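Local coordinates for catalytic domain of the nuclear inclusion protein A (nia) (Tobacco etch virus, PDB 1LVM) that acts as a chymotrypsin-type cysteine protease with sequence-specific peptide cleavage, probably processing the viral polyprotein, at residues 25-29 with 40-44; 113-119 with 134-140; 146-152 with 183-189. The protein carries 1 engineered substitution. Residues are numbered along the deposited sequence.

Interaction 1 of 3, residues 25-29 with 40-44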
loop_
_atom_site.group_PDB
_atom_site.type_symbol
_atom_site.label_atom_id
_atom_site.label_comp_id
_atom_site.label_asym_id
_atom_site.label_seq_id
_atom_site.Cartn_x
_atom_site.Cartn_y
_atom_site.Cartn_z
ATOM N N THR A 25 1.460 11.445 2.755
ATOM C CA THR A 25 0.097 10.936 2.447
ATOM C C THR A 25 -0.150 9.555 3.040
ATOM O O THR A 25 -1.274 9.023 2.937
ATOM C CB THR A 25 -0.158 10.789 0.949
ATOM O OG1 THR A 25 0.656 9.708 0.432
ATOM C CG2 THR A 25 0.217 12.070 0.206
ATOM N N ILE A 26 0.863 8.965 3.650
ATOM C CA ILE A 26 0.678 7.622 4.220
ATOM C C ILE A 26 -0.107 7.656 5.526
ATOM O O ILE A 26 0.040 8.590 6.323
ATOM C CB ILE A 26 2.060 6.961 4.420
ATOM C CG1 ILE A 26 2.672 6.758 3.061
ATOM C CG2 ILE A 26 1.912 5.684 5.324
ATOM C CD1 ILE A 26 4.125 6.174 3.126
ATOM N N CYS A 27 -1.049 6.715 5.677
ATOM C CA CYS A 27 -1.819 6.605 6.876
ATOM C C CYS A 27 -1.630 5.250 7.464
ATOM O O CYS A 27 -1.402 4.251 6.734
ATOM C CB CYS A 27 -3.345 6.697 6.557
ATOM S SG CYS A 27 -3.900 8.226 5.727
ATOM N N HIS A 28 -1.770 5.187 8.773
ATOM C CA HIS A 28 -1.706 3.894 9.454
ATOM C C HIS A 28 -3.157 3.504 9.753
ATOM O O HIS A 28 -3.902 4.291 10.335
ATOM C CB HIS A 28 -0.953 3.937 10.755
ATOM C CG HIS A 28 -0.651 2.560 11.263
ATOM N ND1 HIS A 28 -1.088 2.096 12.487
ATOM C CD2 HIS A 28 0.022 1.527 10.687
ATOM C CE1 HIS A 28 -0.690 0.842 12.647
ATOM N NE2 HIS A 28 -0.017 0.472 11.570
ATOM N N LEU A 29 -3.525 2.267 9.392
ATOM C CA LEU A 29 -4.903 1.781 9.504
ATOM C C LEU A 29 -5.025 0.592 10.444
ATOM O O LEU A 29 -4.251 -0.366 10.332
ATOM C CB LEU A 29 -5.361 1.321 8.090
ATOM C CG LEU A 29 -5.117 2.335 6.933
ATOM C CD1 LEU A 29 -5.592 1.799 5.596
ATOM C CD2 LEU A 29 -5.886 3.620 7.168
ATOM N N LEU A 40 -2.026 -2.009 9.230
ATOM C CA LEU A 40 -1.166 -1.914 8.073
ATOM C C LEU A 40 -1.326 -0.479 7.543
ATOM O O LEU A 40 -2.009 0.376 8.165
ATOM C CB LEU A 40 -1.501 -3.032 7.007
ATOM C CG LEU A 40 -2.700 -3.047 6.005
ATOM C CD1 LEU A 40 -3.314 -4.415 5.988
ATOM C CD2 LEU A 40 -3.705 -1.946 6.185
ATOM N N TYR A 41 -0.677 -0.193 6.430
ATOM C CA TYR A 41 -0.731 1.176 5.918
ATOM C C TYR A 41 -1.546 1.406 4.655
ATOM O O TYR A 41 -1.925 0.482 3.961
ATOM C CB TYR A 41 0.705 1.641 5.635
ATOM C CG TYR A 41 1.515 1.691 6.905
ATOM C CD1 TYR A 41 2.139 0.558 7.413
ATOM C CD2 TYR A 41 1.649 2.886 7.590
ATOM C CE1 TYR A 41 2.910 0.623 8.623
ATOM C CE2 TYR A 41 2.390 2.980 8.759
ATOM C CZ TYR A 41 3.021 1.877 9.278
ATOM O OH TYR A 41 3.844 2.085 10.380
ATOM N N GLY A 42 -1.854 2.670 4.407
ATOM C CA GLY A 42 -2.562 3.049 3.176
ATOM C C GLY A 42 -1.981 4.341 2.640
ATOM O O GLY A 42 -1.186 4.987 3.328
ATOM N N ILE A 43 -2.341 4.692 1.395
ATOM C CA ILE A 43 -1.821 5.878 0.731
ATOM C C ILE A 43 -3.001 6.798 0.407
ATOM O O ILE A 43 -3.933 6.408 -0.317
ATOM C CB ILE A 43 -1.127 5.495 -0.576
ATOM C CG1 ILE A 43 0.044 4.545 -0.265
ATOM C CG2 ILE A 43 -0.632 6.788 -1.320
ATOM C CD1 ILE A 43 0.513 3.674 -1.429
ATOM N N GLY A 44 -2.971 8.015 0.936
ATOM C CA GLY A 44 -4.072 8.939 0.708
ATOM C C GLY A 44 -3.978 9.659 -0.613
ATOM O O GLY A 44 -2.887 9.947 -1.104
#
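L40, Y41 and L29 are the three most covered residues where 25-29 and 40-44 run side by side as arms of one antiparallel beta hairpin. The strand axes approach to 4.5 Å, with N-to-C directions 145° apart. L29 and L40 form a hydrogen-bonded pair: L29 N donates to L40 O at 2.7 Å, and L40 N returns to L29 O at 3.0 Å. Their side chains share a face with C27, and CB of L29 meets CD2 of L40 at 4.1 Å. Here L29 also packs on V65 and I49, while L40 reaches T51 and H54. CD1 of L29 lies 4.0 Å from N of G42; a beta carbon on G42 would come to about 3.0 Å from that methyl, so the missing side chain lets L29 lean across the neighbouring strand.

Y41 stands on the other face, among I26, H28 and I43. CD2 of H28 sits over one face of its ring, 3.3 Å from Y41 CZ, the two rings meeting obliquely with planes at 58°. CG2 of I26 comes within 3.6 Å of Y41 CD2. Further along, C27 and G42 exchange a second bond pair (C27 N to G42 O, 2.9 Å; G42 N to C27 O, 2.8 Å), and G44 N donates to T25 O at 2.8 Å.

Every hydrogen bond between the arms is thus main chain to main chain, while the side chains meet by van der Waals and ring contact. The backbone fixes the register; the buried leucines and C27 supply apolar packing between strands of the N-terminal barrel.

Interaction 2 of 3, residues 113-119 with 134-140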
loop_
_atom_site.group_PDB
_atom_site.type_symbol
_atom_site.label_atom_id
_atom_site.label_comp_id
_atom_site.label_asym_id
_atom_site.label_seq_id
_atom_site.Cartn_x
_atom_site.Cartn_y
_atom_site.Cartn_z
ATOM N N ARG A 113 9.870 -4.141 -15.612
ATOM C CA ARG A 113 10.853 -5.175 -15.289
ATOM C C ARG A 113 12.286 -4.651 -15.057
ATOM O O ARG A 113 12.809 -3.785 -15.779
ATOM C CB ARG A 113 10.826 -6.212 -16.450
ATOM C CG ARG A 113 11.623 -7.423 -16.158
ATOM C CD ARG A 113 11.990 -8.154 -17.459
ATOM N NE ARG A 113 12.434 -9.511 -17.150
ATOM C CZ ARG A 113 11.598 -10.516 -16.919
ATOM N NH1 ARG A 113 10.294 -10.305 -16.997
ATOM N NH2 ARG A 113 12.055 -11.703 -16.542
ATOM N N GLU A 114 12.894 -5.152 -14.002
ATOM C CA GLU A 114 14.240 -4.802 -13.665
ATOM C C GLU A 114 14.474 -3.386 -13.145
ATOM O O GLU A 114 15.600 -3.017 -12.818
ATOM C CB GLU A 114 15.126 -5.138 -14.889
ATOM C CG GLU A 114 16.538 -5.505 -14.508
ATOM C CD GLU A 114 17.131 -6.605 -15.391
ATOM O OE1 GLU A 114 16.818 -6.661 -16.609
ATOM O OE2 GLU A 114 17.925 -7.400 -14.847
ATOM N N GLU A 115 13.422 -2.590 -12.996
ATOM C CA GLU A 115 13.691 -1.250 -12.507
ATOM C C GLU A 115 14.002 -1.204 -11.018
ATOM O O GLU A 115 13.662 -2.114 -10.229
ATOM C CB GLU A 115 12.529 -0.309 -12.847
ATOM C CG GLU A 115 11.307 -0.533 -12.007
ATOM C CD GLU A 115 10.267 0.561 -12.252
ATOM O OE1 GLU A 115 10.632 1.743 -12.419
ATOM O OE2 GLU A 115 9.076 0.243 -12.282
ATOM N N ARG A 116 14.681 -0.129 -10.624
ATOM C CA ARG A 116 15.070 0.074 -9.242
ATOM C C ARG A 116 13.979 0.764 -8.413
ATOM O O ARG A 116 13.484 1.806 -8.827
ATOM C CB ARG A 116 16.337 0.957 -9.155
ATOM C CG ARG A 116 17.562 0.295 -9.870
ATOM C CD ARG A 116 18.746 1.286 -9.946
ATOM N NE ARG A 116 19.339 1.548 -8.627
ATOM C CZ ARG A 116 20.205 0.751 -7.995
ATOM N NH1 ARG A 116 20.619 -0.393 -8.552
ATOM N NH2 ARG A 116 20.653 1.087 -6.784
ATOM N N ILE A 117 13.624 0.162 -7.279
ATOM C CA ILE A 117 12.590 0.708 -6.421
ATOM C C ILE A 117 13.048 0.767 -4.989
ATOM O O ILE A 117 14.021 0.078 -4.614
ATOM C CB ILE A 117 11.294 -0.148 -6.511
ATOM C CG1 ILE A 117 11.561 -1.610 -6.065
ATOM C CG2 ILE A 117 10.784 -0.132 -7.974
ATOM C CD1 ILE A 117 10.269 -2.575 -6.127
ATOM N N CYS A 118 12.390 1.614 -4.185
ATOM C CA CYS A 118 12.666 1.631 -2.764
ATOM C C CYS A 118 11.284 1.648 -2.079
ATOM O O CYS A 118 10.230 1.864 -2.690
ATOM C CB CYS A 118 13.518 2.866 -2.331
ATOM S SG CYS A 118 12.655 4.452 -2.716
ATOM N N LEU A 119 11.306 1.326 -0.819
ATOM C CA LEU A 119 10.114 1.270 -0.025
ATOM C C LEU A 119 10.079 2.497 0.861
ATOM O O LEU A 119 11.021 2.781 1.599
ATOM C CB LEU A 119 10.127 0.013 0.839
ATOM C CG LEU A 119 8.880 -0.250 1.703
ATOM C CD1 LEU A 119 7.752 -0.661 0.826
ATOM C CD2 LEU A 119 9.134 -1.366 2.682
ATOM N N SER A 134 13.916 3.191 2.215
ATOM C CA SER A 134 14.749 2.019 2.344
ATOM C C SER A 134 15.828 2.049 1.298
ATOM O O SER A 134 15.893 2.925 0.448
ATOM C CB SER A 134 13.896 0.744 2.114
ATOM O OG SER A 134 13.657 0.617 0.717
ATOM N N ASP A 135 16.664 1.023 1.354
ATOM C CA ASP A 135 17.666 0.901 0.331
ATOM C C ASP A 135 16.915 0.379 -0.893
ATOM O O ASP A 135 15.757 0.011 -0.830
ATOM C CB ASP A 135 18.766 -0.057 0.821
ATOM C CG ASP A 135 20.059 0.030 0.014
ATOM O OD1 ASP A 135 20.124 0.591 -1.117
ATOM O OD2 ASP A 135 21.049 -0.522 0.528
ATOM N N THR A 136 17.601 0.359 -2.011
ATOM C CA THR A 136 17.061 0.020 -3.316
ATOM C C THR A 136 17.165 -1.424 -3.740
ATOM O O THR A 136 18.189 -2.068 -3.546
ATOM C CB THR A 136 17.798 0.872 -4.366
ATOM O OG1 THR A 136 17.603 2.236 -4.046
ATOM C CG2 THR A 136 17.239 0.624 -5.749
ATOM N N SER A 137 16.093 -1.913 -4.352
ATOM C CA SER A 137 16.063 -3.284 -4.861
ATOM C C SER A 137 15.605 -3.261 -6.341
ATOM O O SER A 137 14.909 -2.341 -6.733
ATOM C CB SER A 137 15.029 -4.047 -4.024
ATOM O OG SER A 137 14.617 -5.270 -4.613
ATOM N N CYS A 138 16.038 -4.221 -7.177
ATOM C CA CYS A 138 15.465 -4.312 -8.527
ATOM C C CYS A 138 14.144 -5.144 -8.327
ATOM O O CYS A 138 13.885 -5.677 -7.245
ATOM C CB CYS A 138 16.414 -5.011 -9.514
ATOM S SG CYS A 138 17.862 -3.977 -9.964
ATOM N N THR A 139 13.326 -5.231 -9.357
ATOM C CA THR A 139 12.044 -5.923 -9.252
ATOM C C THR A 139 11.680 -6.629 -10.514
ATOM O O THR A 139 12.079 -6.192 -11.614
ATOM C CB THR A 139 10.920 -4.881 -8.846
ATOM O OG1 THR A 139 9.707 -5.563 -8.532
ATOM C CG2 THR A 139 10.669 -3.847 -9.946
ATOM N N PHE A 140 10.939 -7.739 -10.349
ATOM C CA PHE A 140 10.453 -8.555 -11.438
ATOM C C PHE A 140 9.077 -9.088 -11.181
ATOM O O PHE A 140 8.716 -9.316 -10.026
ATOM C CB PHE A 140 11.375 -9.774 -11.668
ATOM C CG PHE A 140 12.787 -9.419 -11.890
ATOM C CD1 PHE A 140 13.623 -9.176 -10.789
ATOM C CD2 PHE A 140 13.318 -9.385 -13.196
ATOM C CE1 PHE A 140 14.970 -8.918 -10.980
ATOM C CE2 PHE A 140 14.683 -9.123 -13.409
ATOM C CZ PHE A 140 15.503 -8.892 -12.289
#
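I117 lays its CD1 methyl against CB of T139, 3.6 Å away, and the same isoleucine packs on H150 and F187, from strands 147-150 and 185-189 further round the barrel. Its backbone forms the most regular part of the pairing: I117 N donates to S137 O at 2.9 Å and S137 N to I117 O at 2.9 Å, both nearly straight. A CA-H...O contact, T136 CA to I117 O at 3.3 Å, follows. On the opposite face from I117, CG2 of T136 touches CB of R116 at 3.5 Å and lies over one face of its guanidinium.

Away from this centre the ladder loosens. At one end a hydroxyl stands in for a main-chain carbonyl: L119 N donates to S134 OG at 2.9 Å, S134 OG in turn donates a hydrogen bond to D135 O at 2.7 Å, and S134 N reaches L119 O at 3.0 Å. At the other, E114 N donates to T139 O at 2.7 Å. There CG of R113 rests 3.9 Å from CD2 of F140, and OE2 of E114 approaches the ring edge at F140 CZ, 3.8 Å off. The carboxylate of E115 is held elsewhere, by R109, S165 and the backbone of Q112.

The arrangement is a long antiparallel beta hairpin, opening the C-terminal barrel of the chymotrypsin-like fold.

Interaction 3 of 3, residues 146-152 with 183-189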
loop_
_atom_site.group_PDB
_atom_site.type_symbol
_atom_site.label_atom_id
_atom_site.label_comp_id
_atom_site.label_asym_id
_atom_site.label_seq_id
_atom_site.Cartn_x
_atom_site.Cartn_y
_atom_site.Cartn_z
ATOM N N ILE A 146 0.697 -9.859 -11.221
ATOM C CA ILE A 146 -0.143 -9.318 -10.114
ATOM C C ILE A 146 0.769 -8.966 -8.944
ATOM O O ILE A 146 0.798 -7.806 -8.444
ATOM C CB ILE A 146 -1.192 -10.332 -9.672
ATOM C CG1 ILE A 146 -2.123 -10.598 -10.854
ATOM C CG2 ILE A 146 -1.918 -9.859 -8.394
ATOM C CD1 ILE A 146 -2.730 -9.388 -11.420
ATOM N N PHE A 147 1.489 -9.957 -8.467
ATOM C CA PHE A 147 2.473 -9.714 -7.440
ATOM C C PHE A 147 3.818 -9.546 -8.167
ATOM O O PHE A 147 4.063 -10.193 -9.211
ATOM C CB PHE A 147 2.606 -10.904 -6.484
ATOM C CG PHE A 147 1.471 -11.054 -5.537
ATOM C CD1 PHE A 147 1.394 -10.252 -4.395
ATOM C CD2 PHE A 147 0.497 -12.034 -5.748
ATOM C CE1 PHE A 147 0.364 -10.431 -3.459
ATOM C CE2 PHE A 147 -0.534 -12.216 -4.843
ATOM C CZ PHE A 147 -0.599 -11.411 -3.683
ATOM N N TRP A 148 4.657 -8.656 -7.632
ATOM C CA TRP A 148 6.042 -8.424 -8.144
ATOM C C TRP A 148 6.974 -8.700 -6.991
ATOM O O TRP A 148 6.650 -8.474 -5.839
ATOM C CB TRP A 148 6.255 -7.004 -8.658
ATOM C CG TRP A 148 5.735 -6.821 -10.034
ATOM C CD1 TRP A 148 4.459 -7.083 -10.469
ATOM C CD2 TRP A 148 6.470 -6.354 -11.174
ATOM N NE1 TRP A 148 4.364 -6.809 -11.791
ATOM C CE2 TRP A 148 5.585 -6.359 -12.252
ATOM C CE3 TRP A 148 7.810 -5.935 -11.379
ATOM C CZ2 TRP A 148 5.967 -5.968 -13.525
ATOM C CZ3 TRP A 148 8.201 -5.529 -12.681
ATOM C CH2 TRP A 148 7.277 -5.553 -13.719
ATOM N N LYS A 149 8.155 -9.240 -7.301
ATOM C CA LYS A 149 9.149 -9.548 -6.287
ATOM C C LYS A 149 9.994 -8.333 -5.937
ATOM O O LYS A 149 10.325 -7.512 -6.802
ATOM C CB LYS A 149 10.137 -10.624 -6.846
ATOM C CG LYS A 149 9.499 -11.983 -7.335
ATOM C CD LYS A 149 10.629 -13.018 -7.903
ATOM C CE LYS A 149 10.119 -14.347 -8.536
ATOM N NZ LYS A 149 11.236 -15.181 -9.235
ATOM N N HIS A 150 10.401 -8.260 -4.673
ATOM C CA HIS A 150 11.303 -7.204 -4.292
ATOM C C HIS A 150 12.153 -7.782 -3.185
ATOM O O HIS A 150 11.757 -8.775 -2.563
ATOM C CB HIS A 150 10.551 -5.890 -3.893
ATOM C CG HIS A 150 10.037 -5.857 -2.484
ATOM N ND1 HIS A 150 8.689 -5.987 -2.177
ATOM C CD2 HIS A 150 10.687 -5.704 -1.304
ATOM C CE1 HIS A 150 8.538 -5.919 -0.859
ATOM N NE2 HIS A 150 9.738 -5.748 -0.307
ATOM N N TRP A 151 13.366 -7.213 -2.986
ATOM C CA TRP A 151 14.256 -7.709 -1.947
ATOM C C TRP A 151 14.574 -6.685 -0.852
ATOM O O TRP A 151 15.698 -6.581 -0.368
ATOM C CB TRP A 151 15.542 -8.256 -2.618
ATOM C CG TRP A 151 15.252 -9.482 -3.426
ATOM C CD1 TRP A 151 15.347 -10.770 -3.004
ATOM C CD2 TRP A 151 14.767 -9.549 -4.798
ATOM N NE1 TRP A 151 14.955 -11.634 -4.009
ATOM C CE2 TRP A 151 14.605 -10.916 -5.117
ATOM C CE3 TRP A 151 14.458 -8.602 -5.763
ATOM C CZ2 TRP A 151 14.159 -11.349 -6.354
ATOM C CZ3 TRP A 151 14.006 -9.042 -7.013
ATOM C CH2 TRP A 151 13.864 -10.400 -7.289
ATOM N N ILE A 152 13.569 -5.909 -0.459
ATOM C CA ILE A 152 13.744 -4.966 0.648
ATOM C C ILE A 152 13.273 -5.554 1.964
ATOM O O ILE A 152 12.147 -6.015 2.047
ATOM C CB ILE A 152 12.968 -3.683 0.350
ATOM C CG1 ILE A 152 13.528 -3.112 -0.958
ATOM C CG2 ILE A 152 13.048 -2.711 1.564
ATOM C CD1 ILE A 152 12.656 -2.000 -1.653
ATOM N N THR A 183 12.315 -14.743 3.083
ATOM C CA THR A 183 13.482 -14.594 2.217
ATOM C C THR A 183 13.115 -13.961 0.842
ATOM O O THR A 183 14.001 -13.480 0.104
ATOM C CB THR A 183 14.123 -15.941 1.973
ATOM O OG1 THR A 183 13.126 -16.826 1.451
ATOM C CG2 THR A 183 14.680 -16.504 3.287
ATOM N N ASN A 184 11.840 -14.021 0.445
ATOM C CA ASN A 184 11.439 -13.369 -0.844
ATOM C C ASN A 184 10.211 -12.505 -0.523
ATOM O O ASN A 184 9.307 -13.032 0.067
ATOM C CB ASN A 184 10.993 -14.380 -1.870
ATOM C CG ASN A 184 12.115 -15.208 -2.338
ATOM O OD1 ASN A 184 13.212 -14.701 -2.564
ATOM N ND2 ASN A 184 11.871 -16.488 -2.484
ATOM N N ASN A 185 10.194 -11.252 -0.965
ATOM C CA ASN A 185 9.071 -10.346 -0.645
ATOM C C ASN A 185 8.286 -10.051 -1.910
ATOM O O ASN A 185 8.814 -10.159 -3.025
ATOM C CB ASN A 185 9.596 -9.068 0.012
ATOM C CG ASN A 185 10.039 -9.304 1.477
ATOM O OD1 ASN A 185 10.859 -8.563 2.031
ATOM N ND2 ASN A 185 9.495 -10.332 2.092
ATOM N N TYR A 186 7.017 -9.712 -1.735
ATOM C CA TYR A 186 6.150 -9.468 -2.858
ATOM C C TYR A 186 5.261 -8.230 -2.638
ATOM O O TYR A 186 4.722 -8.046 -1.555
ATOM C CB TYR A 186 5.215 -10.676 -3.056
ATOM C CG TYR A 186 5.981 -11.987 -3.456
ATOM C CD1 TYR A 186 6.570 -12.819 -2.475
ATOM C CD2 TYR A 186 6.111 -12.341 -4.778
ATOM C CE1 TYR A 186 7.273 -13.978 -2.843
ATOM C CE2 TYR A 186 6.833 -13.515 -5.163
ATOM C CZ TYR A 186 7.398 -14.315 -4.191
ATOM O OH TYR A 186 8.087 -15.470 -4.601
ATOM N N PHE A 187 5.140 -7.417 -3.683
ATOM C CA PHE A 187 4.222 -6.292 -3.572
ATOM C C PHE A 187 3.141 -6.472 -4.637
ATOM O O PHE A 187 3.307 -7.175 -5.645
ATOM C CB PHE A 187 4.979 -4.931 -3.714
ATOM C CG PHE A 187 5.513 -4.596 -5.095
ATOM C CD1 PHE A 187 4.741 -3.979 -6.042
ATOM C CD2 PHE A 187 6.895 -4.836 -5.398
ATOM C CE1 PHE A 187 5.312 -3.582 -7.283
ATOM C CE2 PHE A 187 7.463 -4.452 -6.593
ATOM C CZ PHE A 187 6.679 -3.816 -7.556
ATOM N N THR A 188 2.008 -5.830 -4.405
ATOM C CA THR A 188 0.940 -5.879 -5.359
ATOM C C THR A 188 1.154 -4.695 -6.271
ATOM O O THR A 188 1.267 -3.539 -5.818
ATOM C CB THR A 188 -0.422 -5.730 -4.630
ATOM O OG1 THR A 188 -0.609 -6.867 -3.768
ATOM C CG2 THR A 188 -1.555 -5.607 -5.617
ATOM N N SER A 189 1.271 -4.984 -7.560
ATOM C CA SER A 189 1.474 -3.975 -8.552
ATOM C C SER A 189 0.274 -3.021 -8.781
ATOM O O SER A 189 -0.920 -3.372 -8.617
ATOM C CB SER A 189 1.842 -4.621 -9.901
ATOM O OG SER A 189 0.751 -5.414 -10.381
HETATM O O HOH W 1 15.209 -14.410 -4.549
#
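Opposed chi1 wells let aromatic side chains pack together here. F187 takes p (70°), which brings its ring face against CB of W148, itself m (-81°): CB of W148 lies 3.6 Å from the F187 ring centroid, a CH-pi contact over the face. H150, also p (82°), folds its imidazole over N185, whose CB is 3.5 Å from that ring centroid in a second CH-pi contact. The backbone bonds W148 N to F187 O and F187 N to W148 O, both 2.8 Å, set the register. On the other face K149 is extended, with CG 3.8 Å from CE2 of Y186. The hydroxyl of Y186 and ND2 of N184 each hydrogen-bond an acidic side chain of the bound peptide, so N184 and Y186 line part of the peptide-binding site. A water bridges NE1 of W151 and OD1 of N184, 2.8 Å from each. Within the six-stranded barrel, strand 147-150 pairs on its far side with 130-142, and 185-189 with 171-179.

From the N terminus, interaction 1 comes first, closing the ten-residue hairpin tip, mostly strand, between 29 and 40 in the N-terminal barrel. Interaction 2 closes the hairpin between 119 and 134 in the second barrel. Interaction 3 then pairs strands separated by residues 153-182, a longer loop that holds two further strands of that barrel. The three follow in series; none nests in or crosses another. Interactions 2 and 3 touch, centres about 10 Å apart, because strands 130-142 and 147-150 are sheet neighbours, with probable hydrogen bonds from K149 N to F140 O and from T139 OG1 to K149 O. Interaction 1 touches neither; its centre lies about 21 and 19 Å from theirs.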